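Local coordinates for BMC domain protein (Clostridiales bacterium 1_7_47FAA, PDB 4OLO) that probably builds the shell of a glycyl-radical type propanediol-processing bacterial microcompartment, assembling as a hexamer and able to bind an iron-sulfur cluster, at residues B[56-61]-B[74-79]. Residues are numbered along the deposited sequence; the frame is centred on the assembly and turned at random.
Sequences VGVTVE and LAIFGD
Strands 58-61 and 74-78 run antiparallel, clamped by two reciprocal pairs of backbone hydrogen bonds. T59 N reaches F77 O at 2.8 Å while F77 N returns to T59 O, and E61 and A75 repeat the exchange, A75 N meeting E61 O almost straight on (N-H...O 175°). On the helix-covered face, I76 packs against two valines of the partner strand, each meeting a different branch. I76 CD1 rests 3.7 Å from both methyls of V60, CG1 and CG2, and the two side chains lie side by side. I76 CG2 meets V58 CG1 in an oblique crossing. V60 CG1, anti to the backbone N (chi1 -176°), touches L74 CD1 at 3.6 Å. A52 of helix 42-53 and V83 of helix 80-95 close over I76.

The other face, carrying T59, E61, F77 and the buried A75, is the more solvent-exposed side. The E61 side chain runs at about a right angle to that of F77, its CG reaching the ring obliquely, 3.4 Å from F77 CE1, before a bend at chi2 leads the carboxylate away. T59 OG1 adds a weak bond to F77 O. A water donates to G57 O and D79 OD1, bridging the two segments. D79 OD1 also hydrogen-bonds S82 OG, and the D79 side chain N-caps helix 80-95. The beta hairpin pairs an outer strand with an inner one, helix-packed on one face, in the alpha/beta fold of BMC-domain shell proteins.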
ATOM      1  N   VAL B  56       1.153 -33.097  10.825  1.00 63.55           N
ATOM      2  CA  VAL B  56       1.255 -33.552  12.217  1.00 63.21           C
ATOM      3  C   VAL B  56       2.303 -32.704  12.989  1.00 66.58           C
ATOM      4  O   VAL B  56       3.311 -32.283  12.439  1.00 66.10           O
ATOM      5  CB  VAL B  56       1.552 -35.089  12.288  1.00 65.95           C
ATOM      6  CG1 VAL B  56       1.814 -35.577  13.716  1.00 67.01           C
ATOM      7  CG2 VAL B  56       0.421 -35.887  11.665  1.00 65.78           C
ATOM      8  N   GLY B  57       2.013 -32.455  14.249  1.00 63.28           N
ATOM      9  CA  GLY B  57       2.907 -31.795  15.180  1.00 62.76           C
ATOM     10  C   GLY B  57       3.022 -30.307  15.113  1.00 66.97           C
ATOM     11  O   GLY B  57       3.801 -29.744  15.877  1.00 68.38           O
ATOM     12  N   VAL B  58       2.257 -29.659  14.221  1.00 61.48           N
ATOM     13  CA  VAL B  58       2.293 -28.213  14.056  1.00 58.05           C
ATOM     14  C   VAL B  58       0.959 -27.507  14.320  1.00 62.40           C
ATOM     15  O   VAL B  58      -0.122 -28.056  14.059  1.00 60.07           O
ATOM     16  CB  VAL B  58       2.950 -27.744  12.708  1.00 59.39           C
ATOM     17  CG1 VAL B  58       4.353 -28.319  12.533  1.00 59.87           C
ATOM     18  CG2 VAL B  58       2.085 -28.051  11.486  1.00 57.99           C
ATOM     19  N   THR B  59       1.068 -26.254  14.781  1.00 61.07           N
ATOM     20  CA  THR B  59       0.005 -25.276  14.935  1.00 62.47           C
ATOM     21  C   THR B  59       0.264 -24.187  13.902  1.00 67.98           C
ATOM     22  O   THR B  59       1.403 -23.819  13.662  1.00 65.32           O
ATOM     23  CB  THR B  59      -0.236 -24.803  16.368  1.00 72.12           C
ATOM     24  OG1 THR B  59       0.941 -24.518  17.101  1.00 86.87           O
ATOM     25  CG2 THR B  59      -1.136 -25.739  17.114  1.00 68.97           C
ATOM     26  N   VAL B  60      -0.792 -23.740  13.243  1.00 68.47           N
ATOM     27  CA  VAL B  60      -0.759 -22.751  12.175  1.00 67.88           C
ATOM     28  C   VAL B  60      -1.394 -21.434  12.660  1.00 73.37           C
ATOM     29  O   VAL B  60      -2.483 -21.444  13.244  1.00 75.74           O
ATOM     30  CB  VAL B  60      -1.530 -23.327  10.945  1.00 71.18           C
ATOM     31  CG1 VAL B  60      -1.445 -22.390   9.749  1.00 71.24           C
ATOM     32  CG2 VAL B  60      -1.024 -24.704  10.580  1.00 69.60           C
ATOM     33  N   GLU B  61      -0.726 -20.314  12.390  1.00 69.66           N
ATOM     34  CA  GLU B  61      -1.224 -18.962  12.668  1.00 70.72           C
ATOM     35  C   GLU B  61      -1.076 -18.078  11.451  1.00 73.75           C
ATOM     36  O   GLU B  61       0.005 -18.017  10.846  1.00 70.32           O
ATOM     37  CB  GLU B  61      -0.502 -18.299  13.858  1.00 73.22           C
ATOM     38  CG  GLU B  61      -0.674 -19.006  15.193  1.00 88.48           C
ATOM     39  CD  GLU B  61      -2.071 -19.097  15.775  1.00109.10           C
ATOM     40  OE1 GLU B  61      -2.943 -18.282  15.390  1.00 96.11           O
ATOM     41  OE2 GLU B  61      -2.282 -19.979  16.638  1.00108.13           O
ATOM     42  N   LEU B  74       2.485 -16.348   7.331  1.00 67.37           N
ATOM     43  CA  LEU B  74       2.003 -17.612   7.872  1.00 65.87           C
ATOM     44  C   LEU B  74       3.093 -18.152   8.831  1.00 66.17           C
ATOM     45  O   LEU B  74       4.267 -18.244   8.453  1.00 64.33           O
ATOM     46  CB  LEU B  74       1.679 -18.618   6.740  1.00 64.92           C
ATOM     47  CG  LEU B  74       1.086 -19.953   7.168  1.00 70.42           C
ATOM     48  CD1 LEU B  74      -0.387 -19.807   7.545  1.00 72.46           C
ATOM     49  CD2 LEU B  74       1.272 -21.021   6.092  1.00 70.28           C
ATOM     50  N   ALA B  75       2.706 -18.400  10.090  1.00 62.35           N
ATOM     51  CA  ALA B  75       3.594 -18.918  11.131  1.00 61.84           C
ATOM     52  C   ALA B  75       3.132 -20.317  11.530  1.00 67.21           C
ATOM     53  O   ALA B  75       1.932 -20.551  11.708  1.00 66.18           O
ATOM     54  CB  ALA B  75       3.610 -17.995  12.327  1.00 63.76           C
ATOM     55  N   ILE B  76       4.087 -21.257  11.589  1.00 65.03           N
ATOM     56  CA  ILE B  76       3.923 -22.685  11.894  1.00 65.45           C
ATOM     57  C   ILE B  76       4.733 -22.941  13.176  1.00 68.05           C
ATOM     58  O   ILE B  76       5.941 -22.700  13.199  1.00 69.35           O
ATOM     59  CB  ILE B  76       4.479 -23.523  10.675  1.00 69.40           C
ATOM     60  CG1 ILE B  76       3.675 -23.383   9.379  1.00 71.32           C
ATOM     61  CG2 ILE B  76       4.762 -24.957  10.979  1.00 71.33           C
ATOM     62  CD1 ILE B  76       2.209 -23.111   9.561  1.00 92.06           C
ATOM     63  N   PHE B  77       4.089 -23.438  14.215  1.00 62.46           N
ATOM     64  CA  PHE B  77       4.726 -23.692  15.510  1.00 62.19           C
ATOM     65  C   PHE B  77       4.738 -25.185  15.860  1.00 65.87           C
ATOM     66  O   PHE B  77       3.743 -25.882  15.655  1.00 64.44           O
ATOM     67  CB  PHE B  77       3.938 -22.963  16.625  1.00 65.14           C
ATOM     68  CG  PHE B  77       3.811 -21.470  16.485  1.00 66.88           C
ATOM     69  CD1 PHE B  77       2.816 -20.911  15.681  1.00 68.65           C
ATOM     70  CD2 PHE B  77       4.654 -20.613  17.195  1.00 70.95           C
ATOM     71  CE1 PHE B  77       2.693 -19.526  15.558  1.00 70.21           C
ATOM     72  CE2 PHE B  77       4.524 -19.215  17.079  1.00 74.22           C
ATOM     73  CZ  PHE B  77       3.544 -18.684  16.259  1.00 71.17           C
ATOM     74  N   GLY B  78       5.828 -25.631  16.469  1.00 61.62           N
ATOM     75  CA  GLY B  78       5.991 -26.999  16.939  1.00 62.14           C
ATOM     76  C   GLY B  78       7.443 -27.372  17.162  1.00 69.03           C
ATOM     77  O   GLY B  78       8.321 -26.504  17.234  1.00 67.76           O
ATOM     78  N   ASP B  79       7.710 -28.680  17.235  1.00 68.57           N
ATOM     79  CA  ASP B  79       9.074 -29.182  17.394  1.00 70.40           C
ATOM     80  C   ASP B  79       9.738 -29.006  16.052  1.00 72.49           C
ATOM     81  O   ASP B  79       9.034 -28.977  15.052  1.00 70.86           O
ATOM     82  CB  ASP B  79       9.070 -30.663  17.835  1.00 75.09           C
ATOM     83  CG  ASP B  79       8.360 -31.600  16.869  1.00 91.13           C
ATOM     84  OD1 ASP B  79       7.111 -31.622  16.874  1.00 92.66           O
ATOM     85  OD2 ASP B  79       9.057 -32.308  16.105  1.00 98.13           O
TER
HETATM   86  O   HOH W   1       5.002 -30.758  17.983  1.00 93.29           O